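PDB 5JWC: NADH dehydrogenase, putative from Plasmodium falciparum, which probably oxidises NADH through a bound FAD and passes the electrons to ubiquinone, as a type II NADH dehydrogenase of the malaria parasite. Local coordinates for residues 29-34 against 50-55; 134-139 against 303-308; 229-234 against 264-269; 350-355 against 412-417. All coordinates share one frame; numbering follows the deposited sequence.

Contact 1 of 4, residues 29-34 against 50-55; sequences EKIIIL and KKYDVT
Ile31 lays its CD1 methyl over one face of the Tyr52 ring. Ile31 CD1 is 3.8 Å from the Tyr52 ring centroid and 27° off the ring normal, a CH-pi contact. It sits nearer the CG rim, with Ile31 CD1 to Tyr52 CG at 3.4 Å. CG1 of Ile31 is anti to its carbonyl carbon (chi1 -56°), and the chain extends on to CD1, which swings the methyl back over the tyrosine. The Tyr52 hydroxyl is hydrogen-bonded to the backbone O of Phe438. Ile31 N donates to Asp53 O, and Ile31 O accepts from Thr55 N at 2.9 Å. Strands 30-34 and 53-55 thus pair in parallel, as the two strands of a beta-alpha-beta unit joined by helix 38-46. This is the opening unit of a Rossmann-type dinucleotide-binding fold. Thr55 contributes mainly through its backbone. Thr55 O accepts from Ile33 N at 2.8 Å and also meets Ile32 CA in a CA-H...O contact. On the face that carries Ile31, Ile33 CD1 packs on Val54 CG1 at 3.5 Å. Glu29 O accepts from Asp53 N. The Glu29 carboxylate runs beside the Tyr52 ring, the planes 7° apart, and OE2 is hydrogen-bonded to His443.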
# COMPACT_ATOMS: atom_id res chain seq x y z
N GLU A 29 3.36 28.84 26.93
CA GLU A 29 2.83 27.68 27.62
C GLU A 29 2.77 26.47 26.70
O GLU A 29 2.41 26.57 25.52
CB GLU A 29 1.46 27.97 28.24
CG GLU A 29 1.56 28.66 29.60
CD GLU A 29 0.22 29.12 30.12
OE1 GLU A 29 -0.68 29.43 29.30
OE2 GLU A 29 0.05 29.15 31.35
N LYS A 30 3.14 25.33 27.26
CA LYS A 30 3.24 24.09 26.51
C LYS A 30 1.96 23.25 26.60
O LYS A 30 1.52 22.88 27.70
CB LYS A 30 4.42 23.26 27.03
CG LYS A 30 5.18 22.57 25.93
CD LYS A 30 6.53 22.01 26.42
CE LYS A 30 6.77 20.63 25.78
NZ LYS A 30 7.91 19.86 26.36
N ILE A 31 1.37 22.96 25.44
CA ILE A 31 0.28 21.99 25.36
C ILE A 31 0.79 20.71 24.70
O ILE A 31 1.28 20.75 23.57
CB ILE A 31 -0.92 22.51 24.55
CG1 ILE A 31 -1.44 23.84 25.09
CG2 ILE A 31 -2.02 21.46 24.52
CD1 ILE A 31 -2.47 24.50 24.18
N ILE A 32 0.69 19.60 25.41
CA ILE A 32 0.95 18.30 24.80
C ILE A 32 -0.39 17.64 24.45
O ILE A 32 -1.26 17.53 25.31
CB ILE A 32 1.76 17.37 25.71
CG1 ILE A 32 3.20 17.90 25.91
CG2 ILE A 32 1.79 15.97 25.13
CD1 ILE A 32 4.09 16.92 26.62
N ILE A 33 -0.54 17.24 23.20
CA ILE A 33 -1.71 16.47 22.76
C ILE A 33 -1.32 15.00 22.63
O ILE A 33 -0.36 14.67 21.91
CB ILE A 33 -2.21 16.96 21.40
CG1 ILE A 33 -2.48 18.45 21.44
CG2 ILE A 33 -3.47 16.18 20.96
CD1 ILE A 33 -2.51 19.04 20.03
N LEU A 34 -2.04 14.12 23.32
CA LEU A 34 -1.77 12.70 23.17
C LEU A 34 -2.79 12.12 22.20
O LEU A 34 -3.98 12.12 22.49
CB LEU A 34 -1.86 11.97 24.49
CG LEU A 34 -0.94 12.46 25.61
CD1 LEU A 34 -1.09 11.52 26.82
CD2 LEU A 34 0.51 12.52 25.11
N LYS A 50 0.40 30.45 17.50
CA LYS A 50 1.02 31.69 17.98
C LYS A 50 0.89 31.80 19.50
O LYS A 50 1.84 32.22 20.17
CB LYS A 50 0.39 32.90 17.30
CG LYS A 50 1.09 34.23 17.59
CD LYS A 50 0.54 35.34 16.70
CE LYS A 50 1.35 36.63 16.82
NZ LYS A 50 0.99 37.60 15.73
N LYS A 51 -0.26 31.40 20.04
CA LYS A 51 -0.53 31.56 21.47
C LYS A 51 0.12 30.48 22.31
O LYS A 51 0.47 30.72 23.46
CB LYS A 51 -2.04 31.59 21.72
CG LYS A 51 -2.75 32.67 20.92
CD LYS A 51 -4.21 32.90 21.34
CE LYS A 51 -4.80 34.09 20.58
NZ LYS A 51 -6.31 34.10 20.59
N TYR A 52 0.28 29.29 21.75
CA TYR A 52 0.80 28.18 22.52
C TYR A 52 1.92 27.46 21.81
O TYR A 52 2.07 27.56 20.59
CB TYR A 52 -0.32 27.18 22.87
CG TYR A 52 -1.46 27.76 23.72
CD1 TYR A 52 -1.39 27.76 25.10
CD2 TYR A 52 -2.59 28.31 23.12
CE1 TYR A 52 -2.43 28.28 25.89
CE2 TYR A 52 -3.63 28.83 23.90
CZ TYR A 52 -3.54 28.81 25.27
OH TYR A 52 -4.56 29.32 26.04
N ASP A 53 2.72 26.74 22.58
CA ASP A 53 3.71 25.82 22.05
C ASP A 53 3.14 24.41 22.09
O ASP A 53 3.06 23.79 23.16
CB ASP A 53 5.02 25.89 22.82
CG ASP A 53 6.06 24.94 22.28
OD1 ASP A 53 6.38 25.03 21.07
OD2 ASP A 53 6.55 24.10 23.06
N VAL A 54 2.74 23.92 20.93
CA VAL A 54 1.96 22.69 20.85
C VAL A 54 2.77 21.52 20.31
O VAL A 54 3.37 21.62 19.23
CB VAL A 54 0.74 22.88 19.94
CG1 VAL A 54 -0.09 21.58 19.85
CG2 VAL A 54 -0.11 24.07 20.41
N THR A 55 2.78 20.43 21.07
CA THR A 55 3.38 19.20 20.58
C THR A 55 2.35 18.07 20.58
O THR A 55 1.72 17.80 21.61
CB THR A 55 4.62 18.78 21.42
OG1 THR A 55 5.56 19.87 21.45
CG2 THR A 55 5.30 17.58 20.81

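Contact 2 of 4, residues 134-139 against 303-308. With FAD (flavin-adenine dinucleotide), chain C.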
# COMPACT_ATOMS: atom_id res chain seq x y z
N ILE A 134 -5.58 14.68 26.71
CA ILE A 134 -5.56 13.24 26.50
C ILE A 134 -6.64 12.82 25.49
O ILE A 134 -7.84 12.96 25.72
CB ILE A 134 -5.74 12.47 27.81
CG1 ILE A 134 -4.72 12.95 28.86
CG2 ILE A 134 -5.65 10.94 27.57
CD1 ILE A 134 -4.81 12.20 30.19
N ALA A 135 -6.19 12.31 24.35
CA ALA A 135 -7.09 11.89 23.28
C ALA A 135 -6.60 10.58 22.67
O ALA A 135 -6.45 10.47 21.45
CB ALA A 135 -7.18 12.97 22.21
N VAL A 136 -6.37 9.58 23.52
CA VAL A 136 -5.74 8.32 23.09
C VAL A 136 -6.72 7.28 22.61
O VAL A 136 -6.34 6.16 22.25
CB VAL A 136 -4.90 7.71 24.22
CG1 VAL A 136 -3.78 8.68 24.60
CG2 VAL A 136 -5.80 7.36 25.45
N GLY A 137 -8.00 7.64 22.58
CA GLY A 137 -9.01 6.73 22.06
C GLY A 137 -9.17 5.47 22.89
O GLY A 137 -9.06 5.49 24.11
N ALA A 138 -9.49 4.38 22.21
CA ALA A 138 -9.72 3.09 22.83
C ALA A 138 -9.09 1.98 21.98
O ALA A 138 -8.51 2.25 20.93
CB ALA A 138 -11.22 2.86 23.01
N LYS A 139 -9.15 0.74 22.46
CA LYS A 139 -8.61 -0.38 21.68
C LYS A 139 -9.65 -1.47 21.49
O LYS A 139 -10.78 -1.37 22.00
CB LYS A 139 -7.33 -0.93 22.31
CG LYS A 139 -7.43 -1.60 23.68
CD LYS A 139 -6.00 -1.96 24.14
CE LYS A 139 -5.95 -2.60 25.52
NZ LYS A 139 -6.96 -3.69 25.62
N THR A 303 -4.11 0.77 27.82
CA THR A 303 -3.32 0.52 29.03
C THR A 303 -2.94 1.83 29.70
O THR A 303 -2.96 1.95 30.93
CB THR A 303 -2.05 -0.32 28.71
OG1 THR A 303 -1.20 0.41 27.82
CG2 THR A 303 -2.44 -1.62 28.05
N LEU A 304 -2.63 2.85 28.91
CA LEU A 304 -2.28 4.15 29.48
C LEU A 304 -3.38 4.70 30.40
O LEU A 304 -3.10 5.20 31.50
CB LEU A 304 -2.02 5.16 28.36
CG LEU A 304 -1.93 6.62 28.81
CD1 LEU A 304 -0.76 6.78 29.79
CD2 LEU A 304 -1.77 7.57 27.65
N ILE A 305 -4.63 4.59 29.95
CA ILE A 305 -5.76 5.12 30.71
C ILE A 305 -5.96 4.28 31.98
O ILE A 305 -6.21 4.83 33.06
CB ILE A 305 -7.05 5.12 29.85
CG1 ILE A 305 -6.98 6.18 28.75
CG2 ILE A 305 -8.26 5.37 30.70
CD1 ILE A 305 -6.90 7.62 29.24
N GLN A 306 -5.86 2.97 31.83
CA GLN A 306 -5.94 2.03 32.95
C GLN A 306 -4.93 2.36 34.04
O GLN A 306 -5.25 2.31 35.23
CB GLN A 306 -5.73 0.59 32.47
CG GLN A 306 -6.85 0.03 31.62
CD GLN A 306 -6.60 -1.42 31.24
OE1 GLN A 306 -6.43 -2.27 32.10
NE2 GLN A 306 -6.57 -1.70 29.93
N LYS A 307 -3.70 2.68 33.63
CA LYS A 307 -2.64 3.02 34.58
C LYS A 307 -2.79 4.42 35.16
O LYS A 307 -2.53 4.62 36.35
CB LYS A 307 -1.25 2.88 33.95
CG LYS A 307 -0.83 1.45 33.73
CD LYS A 307 0.68 1.33 33.58
CE LYS A 307 1.16 1.78 32.22
NZ LYS A 307 2.54 1.29 31.93
N PHE A 308 -3.19 5.38 34.34
CA PHE A 308 -3.40 6.74 34.80
C PHE A 308 -4.50 6.79 35.86
O PHE A 308 -4.41 7.54 36.84
CB PHE A 308 -3.75 7.62 33.61
CG PHE A 308 -3.98 9.06 33.94
CD1 PHE A 308 -3.10 9.76 34.75
CD2 PHE A 308 -5.07 9.73 33.39
CE1 PHE A 308 -3.31 11.10 35.03
CE2 PHE A 308 -5.29 11.08 33.68
CZ PHE A 308 -4.40 11.76 34.49
PA FAD C . -8.93 7.76 17.75
O1A FAD C . -8.94 6.27 17.62
O2A FAD C . -9.50 8.48 16.57
O5B FAD C . -7.44 8.29 18.05
C5B FAD C . -6.69 7.80 19.14
C4B FAD C . -5.24 8.19 18.86
O4B FAD C . -4.47 7.97 20.03
C3B FAD C . -4.63 7.33 17.75
O3B FAD C . -3.83 8.16 16.94
C2B FAD C . -3.72 6.38 18.49
O2B FAD C . -2.62 6.01 17.70
C1B FAD C . -3.30 7.28 19.65
N9A FAD C . -2.80 6.59 20.84
C8A FAD C . -3.21 5.38 21.35
N7A FAD C . -2.48 5.14 22.47
C5A FAD C . -1.62 6.16 22.66
C6A FAD C . -0.67 6.40 23.64
N6A FAD C . -0.53 5.56 24.67
N1A FAD C . 0.07 7.56 23.59
C2A FAD C . -0.14 8.47 22.57
N3A FAD C . -1.09 8.22 21.59
C4A FAD C . -1.81 7.08 21.64
N1 FAD C . -17.75 7.67 14.27
C2 FAD C . -18.71 8.46 13.70
O2 FAD C . -19.09 9.46 14.29
N3 FAD C . -19.24 8.15 12.46
C4 FAD C . -18.82 7.05 11.76
O4 FAD C . -19.31 6.81 10.65
C4X FAD C . -17.83 6.25 12.32
N5 FAD C . -17.37 5.13 11.66
C5X FAD C . -16.38 4.35 12.24
C6 FAD C . -15.90 3.24 11.57
C7 FAD C . -14.92 2.43 12.13
C7M FAD C . -14.43 1.23 11.36
C8 FAD C . -14.39 2.75 13.37
C8M FAD C . -13.33 1.90 14.00
C9 FAD C . -14.87 3.88 14.05
C9A FAD C . -15.86 4.68 13.49
N10 FAD C . -16.34 5.79 14.15
C10 FAD C . -17.30 6.57 13.57
C1' FAD C . -15.84 6.16 15.52
C2' FAD C . -14.63 7.05 15.57
O2' FAD C . -13.60 6.46 14.84
C3' FAD C . -14.19 7.14 17.02
O3' FAD C . -15.25 7.54 17.85
C4' FAD C . -13.05 8.15 17.06
O4' FAD C . -11.94 7.50 16.49
C5' FAD C . -12.73 8.61 18.47
O5' FAD C . -11.71 9.59 18.36
P FAD C . -10.47 9.57 19.39
O1P FAD C . -9.60 10.77 19.13
O2P FAD C . -11.06 9.50 20.77
O3P FAD C . -9.72 8.17 19.10
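Ile134 and Val136 meet helix 303-308 entirely through apolar side chains. Val136 presents its two methyls to different partners. Val136 CG2, set between the backbone N and the carbonyl carbon (chi1 of CG1 -61°), packs on Ile305 CG1 at 3.7 Å. Val136 CG1 meets Leu304 CD2 at 3.8 Å, the two side chains crossing at about a right angle. Ile134 also splits its branches. Ile134 CG2 touches Ile305 CD1 at 3.9 Å. The longer arm, extended at chi2 (-178°), carries Ile134 CD1 to Phe308 CE2 at 3.7 Å, meeting that ring obliquely. Ile305 CD1 also comes near Val136 CG2. The contact joins the end of strand 131-134 in the FAD-binding sheet to a short helix that follows strand 299-301. It forms part of the FAD pocket. The remaining contacts are with the cofactor. Val136 CG1 lies near adenine C5A at 3.8 Å, and Leu304 CD2 reaches the adenine amino atom N6A at the same distance. Ala135, Val136 and Gly137 carry the backbone past the ribose and the diphosphate. Val136 CA is 3.3 Å from FAD O4B, and Gly137 CA is 3.4 Å from FAD O3P. Gly137 has positive phi, and a CB there would collide with O3P.

Contact 3 of 4, residues 229-234 against 264-269; sequences SIIEGG and YYVIDV
Ile231 is the first residue of 229-234 to touch 264-269. Its CG2 methyl does the work. CG2 of Ile231 is anti to the backbone N (with chi1 -65°) and lies beside the carbonyl carbon, next to Tyr264 O. Ile231 CG2 is 3.4 Å from Tyr264 O and also meets Tyr264 CB. A looser contact takes Ile231 CG2 to Val266 CG2 at 4.3 Å. Outside the two segments, Ile231 packs on Phe274 and Leu261. Glu232 comes next and gives the one hydrogen bond between the segments. Glu232 O accepts from Tyr264 N at 3.0 Å with a nearly straight N-H...O angle of 169°. The donor stands above the carbonyl plane. Strand 227-232 belongs to a parallel five-stranded sheet with a second Rossmann-type glycine pattern nearby, consistent with the NADH-binding domain of this family. Strand 264-269 edges a separate three-stranded antiparallel sheet. The short segment axes make an angle of 90°, so the strands do not pair along their length. The Glu232 side chain leaves the backbone away from 264-269. Its OE1 accepts from Gly196 N, within that glycine-rich turn, and Glu232 OE2 takes Gly234 N at 3.0 Å, from above the carboxylate plane. Gly233 CA comes to 3.3 Å from Tyr264 O in a CA-H...O contact. Gly233 CA also touches Tyr265 CB, at 4.4 Å. Gly233 O is hydrogen-bonded to Ser279 OG.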
# COMPACT_ATOMS: atom_id res chain seq x y z
N SER A 229 -21.67 -14.32 6.03
CA SER A 229 -22.63 -14.29 7.12
C SER A 229 -22.32 -13.09 8.00
O SER A 229 -21.16 -12.78 8.22
CB SER A 229 -22.57 -15.58 7.95
OG SER A 229 -22.81 -16.72 7.15
N ILE A 230 -23.35 -12.42 8.52
CA ILE A 230 -23.14 -11.40 9.54
C ILE A 230 -23.84 -11.84 10.82
O ILE A 230 -24.96 -12.33 10.79
CB ILE A 230 -23.61 -9.99 9.07
CG1 ILE A 230 -23.33 -8.93 10.15
CG2 ILE A 230 -25.07 -9.99 8.66
CD1 ILE A 230 -23.60 -7.49 9.65
N ILE A 231 -23.14 -11.70 11.95
CA ILE A 231 -23.62 -12.23 13.21
C ILE A 231 -23.86 -11.11 14.20
O ILE A 231 -22.98 -10.27 14.43
CB ILE A 231 -22.60 -13.22 13.79
CG1 ILE A 231 -22.49 -14.44 12.87
CG2 ILE A 231 -23.00 -13.66 15.20
CD1 ILE A 231 -21.07 -14.83 12.58
N GLU A 232 -25.06 -11.08 14.79
CA GLU A 232 -25.45 -9.98 15.66
C GLU A 232 -26.34 -10.49 16.81
O GLU A 232 -27.32 -11.20 16.58
CB GLU A 232 -26.15 -8.89 14.84
CG GLU A 232 -26.93 -7.84 15.63
CD GLU A 232 -26.12 -7.14 16.71
OE1 GLU A 232 -24.89 -6.95 16.53
OE2 GLU A 232 -26.72 -6.80 17.76
N GLY A 233 -26.00 -10.12 18.04
CA GLY A 233 -26.72 -10.58 19.22
C GLY A 233 -28.20 -10.20 19.29
O GLY A 233 -29.03 -11.01 19.69
N GLY A 234 -28.53 -8.97 18.88
CA GLY A 234 -29.90 -8.48 18.92
C GLY A 234 -30.65 -8.85 17.67
O GLY A 234 -30.07 -9.45 16.76
N TYR A 264 -27.86 -13.99 17.44
CA TYR A 264 -26.79 -14.93 17.71
C TYR A 264 -25.54 -14.20 18.16
O TYR A 264 -25.25 -13.10 17.69
CB TYR A 264 -26.47 -15.76 16.46
CG TYR A 264 -27.40 -16.91 16.18
CD1 TYR A 264 -27.26 -18.13 16.84
CD2 TYR A 264 -28.39 -16.80 15.21
CE1 TYR A 264 -28.10 -19.20 16.56
CE2 TYR A 264 -29.24 -17.85 14.93
CZ TYR A 264 -29.09 -19.05 15.60
OH TYR A 264 -29.92 -20.10 15.32
N TYR A 265 -24.77 -14.79 19.06
CA TYR A 265 -23.48 -14.20 19.36
C TYR A 265 -22.41 -15.28 19.48
O TYR A 265 -22.70 -16.46 19.71
CB TYR A 265 -23.56 -13.33 20.63
CG TYR A 265 -24.10 -14.04 21.84
CD1 TYR A 265 -23.23 -14.57 22.79
CD2 TYR A 265 -25.47 -14.16 22.05
CE1 TYR A 265 -23.71 -15.22 23.91
CE2 TYR A 265 -25.97 -14.81 23.17
CZ TYR A 265 -25.08 -15.33 24.10
OH TYR A 265 -25.55 -15.98 25.22
N VAL A 266 -21.17 -14.86 19.28
CA VAL A 266 -20.05 -15.79 19.23
C VAL A 266 -19.59 -16.14 20.65
O VAL A 266 -19.51 -15.26 21.49
CB VAL A 266 -18.89 -15.20 18.43
CG1 VAL A 266 -17.68 -16.10 18.51
CG2 VAL A 266 -19.32 -14.97 16.98
N ILE A 267 -19.31 -17.41 20.90
CA ILE A 267 -18.89 -17.84 22.22
C ILE A 267 -17.54 -18.52 22.22
O ILE A 267 -16.93 -18.70 23.27
CB ILE A 267 -19.92 -18.79 22.85
CG1 ILE A 267 -20.20 -19.95 21.89
CG2 ILE A 267 -21.20 -18.04 23.16
CD1 ILE A 267 -21.16 -20.99 22.44
N ASP A 268 -17.05 -18.88 21.04
CA ASP A 268 -15.75 -19.51 20.93
C ASP A 268 -15.23 -19.46 19.50
O ASP A 268 -16.00 -19.56 18.55
CB ASP A 268 -15.82 -20.97 21.39
CG ASP A 268 -14.45 -21.59 21.53
OD1 ASP A 268 -13.75 -21.23 22.50
OD2 ASP A 268 -14.06 -22.42 20.67
N VAL A 269 -13.93 -19.30 19.36
CA VAL A 269 -13.33 -19.28 18.03
C VAL A 269 -12.16 -20.26 17.96
O VAL A 269 -11.25 -20.20 18.77
CB VAL A 269 -12.84 -17.87 17.63
CG1 VAL A 269 -12.19 -17.89 16.24
CG2 VAL A 269 -14.00 -16.87 17.68

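Contact 4 of 4, residues 350-355 against 412-417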
# COMPACT_ATOMS: atom_id res chain seq x y z
N LEU A 350 -23.24 18.75 39.41
CA LEU A 350 -24.56 18.26 39.77
C LEU A 350 -25.54 19.39 40.09
O LEU A 350 -25.29 20.23 40.95
CB LEU A 350 -24.45 17.31 40.96
CG LEU A 350 -23.65 16.04 40.70
CD1 LEU A 350 -23.21 15.36 42.00
CD2 LEU A 350 -24.46 15.07 39.84
N LEU A 351 -26.65 19.39 39.37
CA LEU A 351 -27.75 20.33 39.58
C LEU A 351 -28.17 20.30 41.05
O LEU A 351 -28.35 21.35 41.68
CB LEU A 351 -28.94 19.96 38.70
CG LEU A 351 -28.84 20.31 37.22
CD1 LEU A 351 -29.98 19.68 36.46
CD2 LEU A 351 -28.84 21.80 37.03
N HIS A 352 -28.34 19.09 41.58
CA HIS A 352 -28.95 18.97 42.89
C HIS A 352 -28.02 19.44 44.02
O HIS A 352 -28.49 19.69 45.13
CB HIS A 352 -29.46 17.54 43.14
CG HIS A 352 -28.41 16.53 43.48
ND1 HIS A 352 -27.77 15.77 42.52
CD2 HIS A 352 -27.97 16.07 44.67
CE1 HIS A 352 -26.94 14.92 43.11
NE2 HIS A 352 -27.05 15.09 44.41
N GLU A 353 -26.73 19.60 43.73
CA GLU A 353 -25.82 20.19 44.70
C GLU A 353 -25.83 21.70 44.63
O GLU A 353 -25.10 22.35 45.37
CB GLU A 353 -24.39 19.68 44.50
CG GLU A 353 -24.21 18.22 44.83
CD GLU A 353 -22.77 17.76 44.63
OE1 GLU A 353 -21.99 18.48 43.97
OE2 GLU A 353 -22.44 16.67 45.15
N HIS A 354 -26.68 22.26 43.77
CA HIS A 354 -26.80 23.71 43.66
C HIS A 354 -28.27 24.14 43.64
O HIS A 354 -28.63 25.14 43.02
CB HIS A 354 -26.07 24.22 42.41
CG HIS A 354 -24.60 23.93 42.43
ND1 HIS A 354 -24.07 22.69 42.14
CD2 HIS A 354 -23.54 24.72 42.75
CE1 HIS A 354 -22.76 22.73 42.27
NE2 HIS A 354 -22.41 23.95 42.63
N THR A 355 -29.11 23.37 44.33
CA THR A 355 -30.55 23.58 44.33
C THR A 355 -30.95 25.02 44.69
O THR A 355 -31.64 25.69 43.92
CB THR A 355 -31.24 22.60 45.29
OG1 THR A 355 -30.74 21.27 45.07
CG2 THR A 355 -32.76 22.62 45.09
N GLU A 412 -33.06 14.00 39.36
CA GLU A 412 -33.44 13.11 38.27
C GLU A 412 -32.79 13.56 36.96
O GLU A 412 -32.40 12.72 36.14
CB GLU A 412 -34.97 13.04 38.10
CG GLU A 412 -35.68 12.27 39.23
CD GLU A 412 -35.10 10.87 39.45
OE1 GLU A 412 -34.91 10.13 38.45
OE2 GLU A 412 -34.85 10.49 40.62
N ILE A 413 -32.68 14.86 36.76
CA ILE A 413 -31.99 15.37 35.57
C ILE A 413 -30.50 14.99 35.60
O ILE A 413 -29.95 14.56 34.57
CB ILE A 413 -32.17 16.88 35.42
CG1 ILE A 413 -33.67 17.23 35.46
CG2 ILE A 413 -31.53 17.38 34.11
CD1 ILE A 413 -33.98 18.71 35.37
N ASP A 414 -29.85 15.13 36.76
CA ASP A 414 -28.46 14.72 36.92
C ASP A 414 -28.28 13.27 36.54
O ASP A 414 -27.38 12.91 35.77
CB ASP A 414 -27.97 14.90 38.36
CG ASP A 414 -27.82 16.36 38.74
OD1 ASP A 414 -27.54 17.19 37.86
OD2 ASP A 414 -27.96 16.68 39.94
N LYS A 415 -29.15 12.44 37.09
CA LYS A 415 -29.09 11.00 36.91
C LYS A 415 -29.31 10.60 35.44
O LYS A 415 -28.71 9.64 34.95
CB LYS A 415 -30.12 10.36 37.84
CG LYS A 415 -30.11 8.87 37.94
CD LYS A 415 -31.05 8.47 39.08
CE LYS A 415 -31.40 6.99 39.04
NZ LYS A 415 -32.23 6.68 37.85
N ASN A 416 -30.15 11.36 34.74
CA ASN A 416 -30.49 11.09 33.35
C ASN A 416 -29.40 11.45 32.31
O ASN A 416 -29.42 10.96 31.18
CB ASN A 416 -31.77 11.84 33.01
CG ASN A 416 -32.20 11.65 31.58
OD1 ASN A 416 -32.15 12.58 30.77
ND2 ASN A 416 -32.62 10.44 31.26
N TYR A 417 -28.45 12.30 32.71
CA TYR A 417 -27.44 12.80 31.77
C TYR A 417 -26.67 11.67 31.10
O TYR A 417 -26.16 10.78 31.76
CB TYR A 417 -26.45 13.73 32.47
CG TYR A 417 -25.32 14.16 31.54
CD1 TYR A 417 -25.53 15.14 30.58
CD2 TYR A 417 -24.06 13.57 31.62
CE1 TYR A 417 -24.50 15.54 29.71
CE2 TYR A 417 -23.02 13.97 30.75
CZ TYR A 417 -23.26 14.95 29.81
OH TYR A 417 -22.27 15.35 28.95
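Asp414 reaches from helix 403-416 into the turn at 350-352, and its carboxylate takes three hydrogen bonds there. Asp414 CB packs against Leu350 CD2 at 3.8 Å, the two side chains crossing at about a right angle. CG stands anti to the carbonyl carbon (chi1 -71°), which directs the carboxylate at the backbone of the turn. CG lies against the same Leu350 methyl. Asp414 OD1 accepts from Leu351 N at 2.8 Å, met on its syn side. Asp414 OD1 is also hydrogen-bonded to Gln385 NE2, and Leu351 CB sits 3.2 Å from it. OD2 carries two bonds from one residue. His352 N donates to the syn lone pair of Asp414 OD2 at 2.9 Å. His352 ND1 donates to Asp414 OD2 at 2.7 Å on the anti side, near the plane of the imidazole. The ring and carboxylate planes are 52° apart. The ND1 bond limits rotation of the imidazole; together the bonds would be expected to favour the ionised aspartate. The His352 ring also meets Phe411 edge-to-face and the His407 ring at about a right angle. Beside the polar cluster, Leu351 CD1 meets Ile413 CG2 at 3.6 Å. The turn leads into helix 355-361, with His354 at its N-cap position. The contact fastens this turn to helix 403-416 of the PfNDH2 helical insertion domain, through an aspartate that grips consecutive backbone amides and a His-carboxylate hydrogen bond.

Contacts 1 and 2 are buried parts of one FAD-binding region and touch each other. Leu34 of contact 1 packs on Val136 and Leu304 of contact 2, and its O probably accepts a hydrogen bond from Ala135 N. Contact 1 rests on a backbone ladder between paired strands. Contact 2 has apolar side chains packed beside a cofactor. Contact 3 is partly buried. Its centre is about 45 Å from that of contact 1, and it joins two sheets with a single backbone bond. Contact 4 is buried within the helical insertion, about 28 Å from contact 2 between centres. There a side-chain carboxylate supplies the acceptors for all three hydrogen bonds.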